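Local coordinates for protein MdbA (Actinomyces oris, PDB 4Z7X) that probably catalyses thiol-disulfide exchange, acting as a disulfide bond-forming oxidoreductase linked to the sortase-mediated pilus assembly pathway, at residues Phe63-Ser68 against Val107-Met112; Pro120-Ser125 against Asn159-Val164; Phe131-Gln136 against Val152-Lys157. All coordinates share one frame; numbering follows the deposited sequence.

Contact 1: residues Phe63-Ser68 against Val107-Met112; sequences FDYSCS and VVMNAM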
ATOM      1  N   PHE A  63       1.333   6.315   1.967  1.00 11.32           N
ATOM      2  CA  PHE A  63      -0.052   6.598   1.575  1.00 11.44           C
ATOM      3  C   PHE A  63      -1.007   6.447   2.750  1.00 10.60           C
ATOM      4  O   PHE A  63      -0.675   5.855   3.781  1.00 10.57           O
ATOM      5  CB  PHE A  63      -0.463   5.637   0.465  1.00 13.16           C
ATOM      6  CG  PHE A  63      -0.694   4.236   0.944  1.00 10.95           C
ATOM      7  CD1 PHE A  63       0.335   3.322   1.068  1.00 13.34           C
ATOM      8  CD2 PHE A  63      -1.939   3.886   1.418  1.00 11.23           C
ATOM      9  CE1 PHE A  63       0.070   2.060   1.570  1.00 13.72           C
ATOM     10  CE2 PHE A  63      -2.210   2.639   1.906  1.00 11.35           C
ATOM     11  CZ  PHE A  63      -1.188   1.715   2.001  1.00 13.74           C
ATOM     12  N   ASP A  64      -2.180   7.058   2.588  1.00 11.07           N
ATOM     13  CA  ASP A  64      -3.336   6.897   3.483  1.00 11.71           C
ATOM     14  C   ASP A  64      -4.536   6.525   2.596  1.00 11.47           C
ATOM     15  O   ASP A  64      -4.826   7.231   1.626  1.00 11.33           O
ATOM     16  CB  ASP A  64      -3.594   8.226   4.224  1.00 12.71           C
ATOM     17  CG  ASP A  64      -4.698   8.146   5.271  1.00 11.68           C
ATOM     18  OD1 ASP A  64      -5.558   7.269   5.163  1.00 12.44           O
ATOM     19  OD2 ASP A  64      -4.733   9.009   6.186  1.00 15.50           O
ATOM     20  N   TYR A  65      -5.197   5.431   2.918  1.00 10.26           N
ATOM     21  CA  TYR A  65      -6.409   5.020   2.227  1.00 10.96           C
ATOM     22  C   TYR A  65      -7.515   6.072   2.163  1.00 11.99           C
ATOM     23  O   TYR A  65      -8.390   5.982   1.301  1.00 14.37           O
ATOM     24  CB  TYR A  65      -6.984   3.704   2.791  1.00 11.18           C
ATOM     25  CG  TYR A  65      -6.178   2.459   2.436  1.00 10.06           C
ATOM     26  CD1 TYR A  65      -5.986   2.114   1.116  1.00  9.67           C
ATOM     27  CD2 TYR A  65      -5.566   1.687   3.407  1.00 11.69           C
ATOM     28  CE1 TYR A  65      -5.268   1.004   0.756  1.00 10.06           C
ATOM     29  CE2 TYR A  65      -4.822   0.572   3.070  1.00 11.21           C
ATOM     30  CZ  TYR A  65      -4.660   0.244   1.744  1.00  9.96           C
ATOM     31  OH  TYR A  65      -3.905  -0.831   1.412  1.00 11.61           O
ATOM     32  N   SER A  66      -7.490   7.032   3.076  1.00 11.41           N
ATOM     33  CA  SER A  66      -8.486   8.111   3.109  1.00 11.62           C
ATOM     34  C   SER A  66      -8.016   9.433   2.496  1.00 11.41           C
ATOM     35  O   SER A  66      -8.722  10.444   2.604  1.00 13.95           O
ATOM     36  CB  SER A  66      -8.936   8.375   4.542  1.00 12.77           C
ATOM     37  OG  SER A  66      -9.638   7.259   5.064  1.00 14.74           O
ATOM     38  N   CYS A  67      -6.894   9.387   1.775  1.00 13.14           N
ATOM     39  CA  CYS A  67      -6.299  10.573   1.135  1.00 13.70           C
ATOM     40  C   CYS A  67      -6.674  10.623  -0.347  1.00 13.24           C
ATOM     41  O   CYS A  67      -6.342   9.705  -1.141  1.00 14.46           O
ATOM     42  CB  CYS A  67      -4.767  10.567   1.318  1.00 14.87           C
ATOM     43  SG  CYS A  67      -3.927  11.846   0.342  1.00 17.28           S
ATOM     44  N   SER A  68      -7.331  11.699  -0.746  1.00 14.37           N
ATOM     45  CA  SER A  68      -7.756  11.822  -2.146  1.00 15.76           C
ATOM     46  C   SER A  68      -6.614  11.911  -3.126  1.00 13.11           C
ATOM     47  O   SER A  68      -6.730  11.414  -4.246  1.00 14.51           O
ATOM     48  CB  SER A  68      -8.702  13.025  -2.292  1.00 14.75           C
ATOM     49  OG  SER A  68      -8.038  14.250  -2.030  1.00 19.89           O
ATOM     50  N   VAL A 107     -10.695   0.793   8.944  1.00 11.45           N
ATOM     51  CA  VAL A 107     -11.550  -0.239   8.356  1.00 11.47           C
ATOM     52  C   VAL A 107     -10.790  -0.945   7.229  1.00 10.33           C
ATOM     53  O   VAL A 107     -10.691  -2.191   7.203  1.00  9.73           O
ATOM     54  CB  VAL A 107     -12.872   0.341   7.875  1.00 12.63           C
ATOM     55  CG1 VAL A 107     -13.709  -0.717   7.174  1.00 15.73           C
ATOM     56  CG2 VAL A 107     -13.647   0.925   9.057  1.00 12.02           C
ATOM     57  N   VAL A 108     -10.260  -0.152   6.310  1.00 11.42           N
ATOM     58  CA  VAL A 108      -9.511  -0.716   5.185  1.00 10.97           C
ATOM     59  C   VAL A 108      -8.277  -1.471   5.666  1.00  9.97           C
ATOM     60  O   VAL A 108      -8.023  -2.589   5.188  1.00 10.43           O
ATOM     61  CB  VAL A 108      -9.084   0.329   4.139  1.00 11.60           C
ATOM     62  CG1 VAL A 108      -8.339  -0.355   3.008  1.00 11.61           C
ATOM     63  CG2 VAL A 108     -10.270   1.085   3.599  1.00 12.98           C
HETATM   64  N   MSE A 109      -7.520  -0.891   6.621  1.00  9.86           N
HETATM   65  CA  MSE A 109      -6.317  -1.585   7.094  1.00  9.99           C
HETATM   66  C   MSE A 109      -6.637  -2.925   7.764  1.00  9.46           C
HETATM   67  O   MSE A 109      -5.891  -3.889   7.645  1.00 10.20           O
HETATM   68  CB  MSE A 109      -5.412  -0.684   7.939  1.00 10.89           C
HETATM   69  CG  MSE A 109      -4.758   0.338   7.030  1.00 12.92           C
HETATM   70 SE   MSE A 109      -3.507   1.498   7.976  0.65 13.36          SE
HETATM   71  CE  MSE A 109      -2.209   0.142   8.465  1.00 11.50           C
ATOM     72  N   ASN A 110      -7.738  -3.009   8.493  1.00  9.35           N
ATOM     73  CA  ASN A 110      -8.108  -4.281   9.072  1.00 10.85           C
ATOM     74  C   ASN A 110      -8.448  -5.326   8.013  1.00 10.16           C
ATOM     75  O   ASN A 110      -8.045  -6.477   8.126  1.00 12.05           O
ATOM     76  CB  ASN A 110      -9.252  -4.080  10.072  1.00 12.35           C
ATOM     77  CG  ASN A 110      -8.726  -3.687  11.434  1.00 11.95           C
ATOM     78  OD1 ASN A 110      -8.075  -4.500  12.060  1.00 16.17           O
ATOM     79  ND2 ASN A 110      -8.989  -2.466  11.896  1.00 15.21           N
ATOM     80  N   ALA A 111      -9.153  -4.926   6.952  1.00 10.19           N
ATOM     81  CA  ALA A 111      -9.468  -5.862   5.880  1.00 10.82           C
ATOM     82  C   ALA A 111      -8.184  -6.223   5.108  1.00 10.39           C
ATOM     83  O   ALA A 111      -7.960  -7.383   4.783  1.00 10.83           O
ATOM     84  CB  ALA A 111     -10.483  -5.275   4.918  1.00 12.78           C
HETATM   85  N   MSE A 112      -7.331  -5.241   4.867  1.00  9.90           N
HETATM   86  CA  MSE A 112      -6.049  -5.492   4.198  0.70  9.65           C
HETATM   87  C   MSE A 112      -5.191  -6.429   5.007  1.00  9.69           C
HETATM   88  O   MSE A 112      -4.491  -7.269   4.449  1.00  9.48           O
HETATM   89  CB  MSE A 112      -5.290  -4.185   3.933  0.70  9.99           C
HETATM   90  CG  MSE A 112      -3.920  -4.410   3.254  0.70 12.72           C
HETATM   91 SE   MSE A 112      -3.960  -5.543   1.602  0.46 11.70          SE
HETATM   92  CE  MSE A 112      -4.413  -4.053   0.416  0.70 12.79           C
TER
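Y65 lays its ring against V108 of helix 103-118 just where the thioredoxin fold passes from strand 58-63 into helix 68-86, the helix whose start carries C67 and C70 of a probable CxxC motif. As in DsbA-like oxidoreductases, helices inserted into the fold cover this turn. The tight part of the contact is centred on the aromatic ring. CG1 of V108, swung anti to its backbone nitrogen (chi1 -179°), sits 3.5 Å from the centroid of the Y65 ring and only 13° off its normal, a CH-pi contact made with the middle of the face. The opposite face is occupied as well: CE2 of F63 stands 3.4 Å above the plane of the Y65 ring, over its centre, with the F63 ring directing its edge there. Held between a methyl group and an aromatic edge, the tyrosine ring has little scope to tilt.

At the ring's edge the contacts are fewer. The selenomethionine M109 brings CG into the ring plane, 3.9 Å from CD2 of Y65. All four touching residues are buried, so the loose part is this edge and not a face open to solvent. M112, a second selenomethionine, stands apart as a close but uncertain approach: it was modelled in two conformers, and in the one described CE lies 3.4 Å from OH of Y65. The hydroxyl itself is hydrogen-bonded to H127 of helix 123-140.

The loop that carries Y65 is a type I turn from D64 to C67, tied to helix 103-118 by T105, which hydrogen-bonds D64 OD1 and S66 OG. An Asx turn stiffens it further: S66 N donates to D64 OD1 over 2.9 Å, nearly straight but from well above the carboxylate plane.

Contact 2: residues Pro120-Ser125 against Asn159-Val164; sequences PAQSLS and NVPKEV. With 3CX ((2S)-3-(cyclohexylamino)-2-hydroxypropane-1-sulfonic acid), chain C.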
ATOM      1  N   PRO A 120      -2.527 -13.433   0.282  1.00 11.88           N
ATOM      2  CA  PRO A 120      -1.520 -12.463  -0.177  1.00 12.00           C
ATOM      3  C   PRO A 120      -1.442 -12.345  -1.709  1.00 12.96           C
ATOM      4  O   PRO A 120      -1.102 -11.284  -2.211  1.00 13.13           O
ATOM      5  CB  PRO A 120      -0.209 -12.992   0.422  1.00 13.37           C
ATOM      6  CG  PRO A 120      -0.508 -14.452   0.715  1.00 13.19           C
ATOM      7  CD  PRO A 120      -1.951 -14.438   1.181  1.00 13.39           C
ATOM      8  N   ALA A 121      -1.825 -13.391  -2.435  1.00 13.80           N
ATOM      9  CA  ALA A 121      -1.823 -13.313  -3.899  1.00 14.55           C
ATOM     10  C   ALA A 121      -2.708 -12.209  -4.449  1.00 12.49           C
ATOM     11  O   ALA A 121      -2.507 -11.751  -5.564  1.00 15.81           O
ATOM     12  CB  ALA A 121      -2.207 -14.645  -4.528  1.00 16.91           C
ATOM     13  N   GLN A 122      -3.754 -11.871  -3.725  1.00 11.52           N
ATOM     14  CA  GLN A 122      -4.676 -10.809  -4.144  1.00 13.07           C
ATOM     15  C   GLN A 122      -4.434  -9.495  -3.448  1.00 10.95           C
ATOM     16  O   GLN A 122      -5.213  -8.557  -3.598  1.00 11.83           O
ATOM     17  CB  GLN A 122      -6.099 -11.250  -3.916  1.00 13.96           C
ATOM     18  CG  GLN A 122      -6.578 -12.345  -4.859  1.00 14.41           C
ATOM     19  CD  GLN A 122      -6.223 -13.738  -4.448  1.00 14.55           C
ATOM     20  OE1 GLN A 122      -6.338 -14.099  -3.286  1.00 15.66           O
ATOM     21  NE2 GLN A 122      -5.881 -14.565  -5.429  1.00 21.71           N
ATOM     22  N   SER A 123      -3.344  -9.392  -2.695  1.00 11.24           N
ATOM     23  CA  SER A 123      -3.138  -8.178  -1.888  1.00 12.10           C
ATOM     24  C   SER A 123      -2.972  -6.895  -2.711  1.00 11.17           C
ATOM     25  O   SER A 123      -3.577  -5.873  -2.367  1.00 10.80           O
ATOM     26  CB  SER A 123      -1.986  -8.310  -0.898  1.00 12.41           C
ATOM     27  OG  SER A 123      -0.771  -8.589  -1.529  1.00 13.09           O
ATOM     28  N   LEU A 124      -2.143  -6.916  -3.768  1.00 10.79           N
ATOM     29  CA  LEU A 124      -1.948  -5.680  -4.537  1.00 12.46           C
ATOM     30  C   LEU A 124      -3.226  -5.262  -5.285  1.00 10.75           C
ATOM     31  O   LEU A 124      -3.560  -4.072  -5.359  1.00 11.11           O
ATOM     32  CB  LEU A 124      -0.709  -5.799  -5.432  1.00 12.89           C
ATOM     33  CG  LEU A 124      -0.215  -4.514  -6.058  1.00 14.72           C
ATOM     34  CD1 LEU A 124       0.060  -3.445  -5.019  1.00 15.98           C
ATOM     35  CD2 LEU A 124       1.027  -4.786  -6.895  1.00 19.52           C
ATOM     36  N   SER A 125      -3.981  -6.230  -5.784  1.00 10.40           N
ATOM     37  CA  SER A 125      -5.249  -5.956  -6.448  0.60 12.21           C
ATOM     38  C   SER A 125      -6.270  -5.417  -5.463  1.00  8.89           C
ATOM     39  O   SER A 125      -7.073  -4.524  -5.769  1.00 10.92           O
ATOM     40  CB  SER A 125      -5.782  -7.224  -7.083  0.60 13.81           C
ATOM     41  OG  SER A 125      -4.972  -7.576  -8.154  0.60 17.55           O
ATOM     42  N   ASN A 159     -11.283 -11.388  -6.600  1.00 12.95           N
ATOM     43  CA  ASN A 159     -11.256 -12.829  -6.354  1.00 12.26           C
ATOM     44  C   ASN A 159     -10.409 -13.253  -5.141  1.00 13.30           C
ATOM     45  O   ASN A 159      -9.776 -14.324  -5.127  1.00 13.85           O
ATOM     46  CB  ASN A 159     -10.869 -13.565  -7.632  1.00 13.81           C
ATOM     47  CG  ASN A 159     -11.786 -13.217  -8.782  1.00 15.36           C
ATOM     48  OD1 ASN A 159     -13.041 -13.385  -8.700  1.00 18.96           O
ATOM     49  ND2 ASN A 159     -11.202 -12.693  -9.827  1.00 14.28           N
ATOM     50  N   VAL A 160     -10.500 -12.456  -4.066  1.00 12.19           N
ATOM     51  CA  VAL A 160     -10.144 -12.956  -2.766  1.00 10.88           C
ATOM     52  C   VAL A 160     -11.112 -14.120  -2.451  1.00 11.68           C
ATOM     53  O   VAL A 160     -12.302 -14.019  -2.722  1.00 13.28           O
ATOM     54  CB  VAL A 160     -10.270 -11.840  -1.723  1.00 10.83           C
ATOM     55  CG1 VAL A 160     -10.187 -12.362  -0.296  1.00 12.02           C
ATOM     56  CG2 VAL A 160      -9.255 -10.733  -1.944  1.00 14.61           C
ATOM     57  N   PRO A 161     -10.614 -15.235  -1.904  1.00 11.82           N
ATOM     58  CA  PRO A 161     -11.518 -16.316  -1.542  1.00 12.09           C
ATOM     59  C   PRO A 161     -12.612 -15.884  -0.558  1.00 11.38           C
ATOM     60  O   PRO A 161     -12.351 -15.082   0.357  1.00 12.31           O
ATOM     61  CB  PRO A 161     -10.587 -17.357  -0.923  1.00 13.11           C
ATOM     62  CG  PRO A 161      -9.256 -17.104  -1.564  1.00 12.80           C
ATOM     63  CD  PRO A 161      -9.217 -15.590  -1.600  1.00 11.88           C
ATOM     64  N   LYS A 162     -13.830 -16.413  -0.729  1.00 11.24           N
ATOM     65  CA  LYS A 162     -14.940 -16.044   0.133  1.00 12.80           C
ATOM     66  C   LYS A 162     -14.626 -16.322   1.607  1.00 14.12           C
ATOM     67  O   LYS A 162     -15.020 -15.547   2.472  1.00 14.96           O
ATOM     68  CB  LYS A 162     -16.217 -16.810  -0.253  1.00 14.56           C
ATOM     69  CG  LYS A 162     -16.886 -16.401  -1.535  1.00 18.78           C
ATOM     70  CD  LYS A 162     -18.093 -17.319  -1.744  1.00 24.26           C
ATOM     71  CE  LYS A 162     -18.960 -16.876  -2.899  1.00 35.29           C
ATOM     72  NZ  LYS A 162     -18.092 -16.579  -4.055  1.00 43.50           N
ATOM     73  N   GLU A 163     -13.915 -17.418   1.899  1.00 13.66           N
ATOM     74  CA  GLU A 163     -13.597 -17.751   3.288  1.00 14.27           C
ATOM     75  C   GLU A 163     -12.695 -16.702   3.927  1.00 14.65           C
ATOM     76  O   GLU A 163     -12.704 -16.505   5.132  1.00 17.53           O
ATOM     77  CB  GLU A 163     -13.026 -19.134   3.450  1.00 20.94           C
ATOM     78  CG  GLU A 163     -11.754 -19.456   2.767  1.00 29.56           C
ATOM     79  CD  GLU A 163     -11.026 -20.673   3.354  1.00 43.91           C
ATOM     80  OE1 GLU A 163      -9.876 -20.870   2.933  1.00 54.53           O
ATOM     81  OE2 GLU A 163     -11.572 -21.422   4.211  1.00 58.66           O
ATOM     82  N   VAL A 164     -11.960 -15.988   3.112  1.00 12.47           N
ATOM     83  CA  VAL A 164     -11.105 -14.910   3.597  1.00 12.04           C
ATOM     84  C   VAL A 164     -11.870 -13.602   3.806  1.00 10.74           C
ATOM     85  O   VAL A 164     -11.762 -12.968   4.876  1.00 12.83           O
ATOM     86  CB  VAL A 164      -9.897 -14.710   2.633  1.00 12.72           C
ATOM     87  CG1 VAL A 164      -9.023 -13.517   3.051  1.00 12.29           C
ATOM     88  CG2 VAL A 164      -9.064 -15.989   2.624  1.00 14.51           C
TER
HETATM   89  OAA 3CX C 501      10.162 -13.366  -4.622  1.00 40.36           O
HETATM   90  OAB 3CX C 501      10.367 -10.847  -4.333  1.00 30.13           O
HETATM   91  OAC 3CX C 501       7.938  -9.722  -2.652  1.00 22.90           O
HETATM   92  OAD 3CX C 501      10.769 -12.205  -2.478  1.00 44.64           O
HETATM   93  CAE 3CX C 501       1.983  -9.614   0.174  1.00 21.52           C
HETATM   94  CAF 3CX C 501       2.940  -9.711   1.333  1.00 22.25           C
HETATM   95  CAG 3CX C 501       2.258 -10.536  -1.007  1.00 23.03           C
HETATM   96  CAH 3CX C 501       4.384  -9.740   0.830  1.00 23.57           C
HETATM   97  CAI 3CX C 501       3.676 -10.608  -1.520  1.00 28.73           C
HETATM   98  CAJ 3CX C 501       6.571 -11.337  -1.620  1.00 21.44           C
HETATM   99  CAK 3CX C 501       8.388 -12.082  -3.150  1.00 22.78           C
HETATM  100  NAL 3CX C 501       6.092 -10.226  -0.774  1.00 20.82           N
HETATM  101  CAM 3CX C 501       7.975 -11.025  -2.114  1.00 22.81           C
HETATM  102  CAN 3CX C 501       4.647  -9.843  -0.666  1.00 28.64           C
HETATM  103  SAO 3CX C 501       9.971 -12.064  -3.672  1.00 33.46           S
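Q122 reaches across to N159, V160 and P161 with its whole side chain, and following it outward from the backbone accounts for the contact. CB begins it, 3.8 Å from CG2 of V160, a buried valine whose methyl provides the apolar footing. At chi1 -71° the chain leaves CB beside the backbone nitrogen; CG then skirts the carbonyl of N159. A bend at chi2 (84°) turns the terminal amide so that its flat face, not its edge, meets that carbonyl: CD of Q122 lies 3.7 Å from O of N159, almost straight above it along the amide normal. The two ends of the amide are accordingly almost equally far from the carbonyl, with NE2 of Q122 3.9 Å from O of N159. The two C=O bonds cross at close to a right angle, so this is contact without a hydrogen bond and not an alignment of dipoles. At the tip, OE1 of Q122 comes 3.7 Å from CD of P161, so the amide oxygen finishes against the aliphatic edge of the proline ring, near the exposed border of the interface.

On its other side the turn before helix 123-140 faces a ligand. S123 OG donates in the carbonyl plane to a lone pair of P120 O, 2.8 Å away, and S123 N uses the same acceptor, so two bonds grip that oxygen. S123 OG also lies 3.4 Å from CAE of the bound cyclohexylamino sulfonic acid, while CB of P120 touches the same cyclohexyl ring. Y43 is a further hydrogen-bonding partner of the serine hydroxyl.

Two helix ends thus meet: the start of helix 123-140, with Q122 at its N-cap after a 3-10 turn beside the ligand pocket, and the end of helix 148-157, closed by a Schellman motif at N159.

Contact 3: residues Phe131-Gln136 against Val152-Lys157; sequences FEIFSQ and VAAAAK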
ATOM      1  N   PHE A 131      -8.772   1.567  -2.918  1.00 13.24           N
ATOM      2  CA  PHE A 131      -8.660   2.944  -3.385  1.00 13.04           C
ATOM      3  C   PHE A 131      -9.737   3.284  -4.412  1.00 13.63           C
ATOM      4  O   PHE A 131     -10.205   4.407  -4.455  1.00 15.31           O
ATOM      5  CB  PHE A 131      -7.278   3.235  -3.952  1.00 13.48           C
ATOM      6  CG  PHE A 131      -6.320   3.821  -2.947  1.00 10.94           C
ATOM      7  CD1 PHE A 131      -6.650   4.981  -2.285  1.00 12.82           C
ATOM      8  CD2 PHE A 131      -5.133   3.187  -2.588  1.00 12.69           C
ATOM      9  CE1 PHE A 131      -5.785   5.560  -1.374  1.00 12.87           C
ATOM     10  CE2 PHE A 131      -4.256   3.778  -1.700  1.00 12.22           C
ATOM     11  CZ  PHE A 131      -4.595   4.964  -1.076  1.00 11.83           C
ATOM     12  N   GLU A 132     -10.131   2.325  -5.231  1.00 13.72           N
ATOM     13  CA  GLU A 132     -11.180   2.535  -6.243  0.50 16.09           C
ATOM     14  C   GLU A 132     -12.501   2.890  -5.568  1.00 15.17           C
ATOM     15  O   GLU A 132     -13.280   3.700  -6.063  1.00 14.80           O
ATOM     16  CB  GLU A 132     -11.319   1.261  -7.108  0.50 17.02           C
ATOM     17  CG  GLU A 132     -12.303   1.356  -8.263  0.50 21.90           C
ATOM     18  CD  GLU A 132     -12.057   0.271  -9.306  0.50 34.17           C
ATOM     19  OE1 GLU A 132     -11.083  -0.505  -9.172  0.50 43.03           O
ATOM     20  OE2 GLU A 132     -12.849   0.170 -10.251  0.50 43.84           O
ATOM     21  N   ILE A 133     -12.768   2.256  -4.436  1.00 13.92           N
ATOM     22  CA  ILE A 133     -13.992   2.603  -3.678  1.00 13.57           C
ATOM     23  C   ILE A 133     -13.982   4.115  -3.352  1.00 13.34           C
ATOM     24  O   ILE A 133     -14.975   4.831  -3.543  1.00 16.22           O
ATOM     25  CB  ILE A 133     -14.126   1.795  -2.353  1.00 14.92           C
ATOM     26  CG1 ILE A 133     -14.476   0.351  -2.633  1.00 16.97           C
ATOM     27  CG2 ILE A 133     -15.197   2.358  -1.439  1.00 15.39           C
ATOM     28  CD1 ILE A 133     -14.453  -0.542  -1.412  1.00 20.64           C
ATOM     29  N   PHE A 134     -12.855   4.582  -2.843  1.00 12.85           N
ATOM     30  CA  PHE A 134     -12.731   5.957  -2.425  0.50 13.71           C
ATOM     31  C   PHE A 134     -12.830   6.873  -3.637  1.00 14.98           C
ATOM     32  O   PHE A 134     -13.535   7.871  -3.599  1.00 14.48           O
ATOM     33  CB  PHE A 134     -11.406   6.156  -1.672  0.50 15.48           C
ATOM     34  CG  PHE A 134     -11.323   7.446  -0.911  0.50 17.73           C
ATOM     35  CD1 PHE A 134     -11.719   7.511   0.417  0.50 21.13           C
ATOM     36  CD2 PHE A 134     -10.848   8.587  -1.508  0.50 23.50           C
ATOM     37  CE1 PHE A 134     -11.647   8.694   1.123  0.50 20.66           C
ATOM     38  CE2 PHE A 134     -10.773   9.783  -0.804  0.50 25.46           C
ATOM     39  CZ  PHE A 134     -11.170   9.835   0.516  0.50 20.68           C
ATOM     40  N   SER A 135     -12.134   6.527  -4.722  1.00 13.38           N
ATOM     41  CA  SER A 135     -12.223   7.338  -5.920  1.00 15.77           C
ATOM     42  C   SER A 135     -13.649   7.443  -6.446  1.00 16.75           C
ATOM     43  O   SER A 135     -14.104   8.507  -6.849  1.00 19.41           O
ATOM     44  CB  SER A 135     -11.334   6.775  -7.031  1.00 16.65           C
ATOM     45  OG  SER A 135      -9.993   6.899  -6.705  1.00 20.02           O
ATOM     46  N   GLN A 136     -14.367   6.336  -6.467  1.00 16.07           N
ATOM     47  CA  GLN A 136     -15.721   6.389  -6.973  1.00 19.01           C
ATOM     48  C   GLN A 136     -16.583   7.280  -6.035  1.00 16.70           C
ATOM     49  O   GLN A 136     -17.450   8.076  -6.496  1.00 19.16           O
ATOM     50  CB  GLN A 136     -16.289   4.973  -7.127  1.00 23.88           C
ATOM     51  CG  GLN A 136     -15.690   4.227  -8.324  1.00 31.08           C
ATOM     52  CD  GLN A 136     -15.992   4.912  -9.654  1.00 36.30           C
ATOM     53  OE1 GLN A 136     -17.146   5.172  -9.991  1.00 47.28           O
ATOM     54  NE2 GLN A 136     -14.946   5.223 -10.400  1.00 54.28           N
ATOM     55  N   VAL A 152     -15.922  -6.238   1.275  1.00 12.32           N
ATOM     56  CA  VAL A 152     -16.208  -7.633   0.898  1.00 13.85           C
ATOM     57  C   VAL A 152     -16.479  -7.674  -0.626  1.00 15.51           C
ATOM     58  O   VAL A 152     -15.962  -8.518  -1.346  1.00 14.51           O
ATOM     59  CB  VAL A 152     -17.381  -8.189   1.698  1.00 13.27           C
ATOM     60  CG1 VAL A 152     -17.811  -9.535   1.153  1.00 16.90           C
ATOM     61  CG2 VAL A 152     -16.990  -8.363   3.190  1.00 14.13           C
ATOM     62  N   ALA A 153     -17.259  -6.731  -1.110  1.00 13.60           N
ATOM     63  CA  ALA A 153     -17.556  -6.687  -2.544  1.00 17.03           C
ATOM     64  C   ALA A 153     -16.308  -6.409  -3.370  1.00 15.68           C
ATOM     65  O   ALA A 153     -16.104  -7.030  -4.406  1.00 17.72           O
ATOM     66  CB  ALA A 153     -18.662  -5.712  -2.834  1.00 20.46           C
ATOM     67  N   ALA A 154     -15.428  -5.530  -2.895  1.00 13.51           N
ATOM     68  CA  ALA A 154     -14.183  -5.271  -3.587  1.00 15.28           C
ATOM     69  C   ALA A 154     -13.292  -6.516  -3.587  1.00 12.68           C
ATOM     70  O   ALA A 154     -12.610  -6.811  -4.562  1.00 12.90           O
ATOM     71  CB  ALA A 154     -13.453  -4.124  -2.939  1.00 15.00           C
ATOM     72  N   ALA A 155     -13.270  -7.229  -2.472  1.00 12.67           N
ATOM     73  CA  ALA A 155     -12.524  -8.443  -2.396  1.00 13.96           C
ATOM     74  C   ALA A 155     -13.052  -9.482  -3.398  1.00 12.78           C
ATOM     75  O   ALA A 155     -12.260 -10.131  -4.079  1.00 13.95           O
ATOM     76  CB  ALA A 155     -12.587  -8.970  -0.999  1.00 13.20           C
ATOM     77  N   ALA A 156     -14.367  -9.568  -3.571  1.00 15.19           N
ATOM     78  CA  ALA A 156     -14.923 -10.487  -4.552  1.00 16.18           C
ATOM     79  C   ALA A 156     -14.511 -10.064  -5.961  1.00 13.69           C
ATOM     80  O   ALA A 156     -14.201 -10.917  -6.785  1.00 14.77           O
ATOM     81  CB  ALA A 156     -16.433 -10.532  -4.439  1.00 17.78           C
ATOM     82  N   LYS A 157     -14.522  -8.759  -6.217  1.00 14.48           N
ATOM     83  CA  LYS A 157     -14.147  -8.217  -7.538  0.60 15.17           C
ATOM     84  C   LYS A 157     -12.737  -8.682  -7.939  1.00 14.74           C
ATOM     85  O   LYS A 157     -12.476  -8.924  -9.114  1.00 15.87           O
ATOM     86  CB  LYS A 157     -14.238  -6.682  -7.564  0.60 20.42           C
ATOM     87  CG  LYS A 157     -13.848  -6.045  -8.901  0.60 25.45           C
ATOM     88  CD  LYS A 157     -14.020  -4.518  -8.926  0.60 32.65           C
ATOM     89  CE  LYS A 157     -13.031  -3.794  -8.016  0.60 38.25           C
ATOM     90  NZ  LYS A 157     -12.793  -2.345  -8.346  0.60 33.34           N
TER
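I133 and A154 touch between two helices, methyl against methyl, with the last bond of the isoleucine lying across the line between them, while E132 and K157 reach toward each other across the outer border of the same interface. I133 leaves its helix obliquely, but its extended chain (chi2 173°) carries the terminal methyl across, and CD1 of I133 stops 4.0 Å from CB of A154. A154 points toward the isoleucine's helix, its CB aimed obliquely past CD1. With one long aliphatic chain and one short stub, the backbones stay apart, their closest alpha carbons, CA of I133 and CA of A154, being 7.9 Å from each other.

The charged pair is arranged differently. Both side chains start anti to their backbone nitrogens; E132 continues extended, whereas K157 bends at chi3 (68°), which turns its ammonium group over the glutamate. NZ of K157 is 2.6 Å from OE1 of E132, a salt bridge in which the nitrogen sits above the carboxylate plane, 75° out of it, and so over the flat of the group. Both residues have two deposited conformers and both touch a crystal neighbour, so the unusually short distance and steep approach are doubtful, and the bridge may well be mobile.

Neighbouring contacts extend the packing. A154 also packs on A129 of helix 123-140, A155 touches both F126 of that helix and F168 of helix 168-174, and F131 joins helix 123-140 to helix 68-86 and to the ring of Y65.

How the contacts relate
Helix 123-140 joins the three sites: contact 2 lies at its start, contact 3 uses its middle, and contact 1 packs against it through neighbouring aromatic rings, with CZ of F131 3.5 Å from O of D64. Contact 1 is the core member, fully buried and dominated by a ring covered on both faces. The other two lie nearer the surface, where chemistry becomes more polar: amide against carbonyl in contact 2, opposite charges in contact 3. Contact 3 is nested within the chain loop closed by contact 2, and the two meet where V160 N probably hydrogen-bonds A155 O. Contact 2 alone includes residues of the ligand pocket.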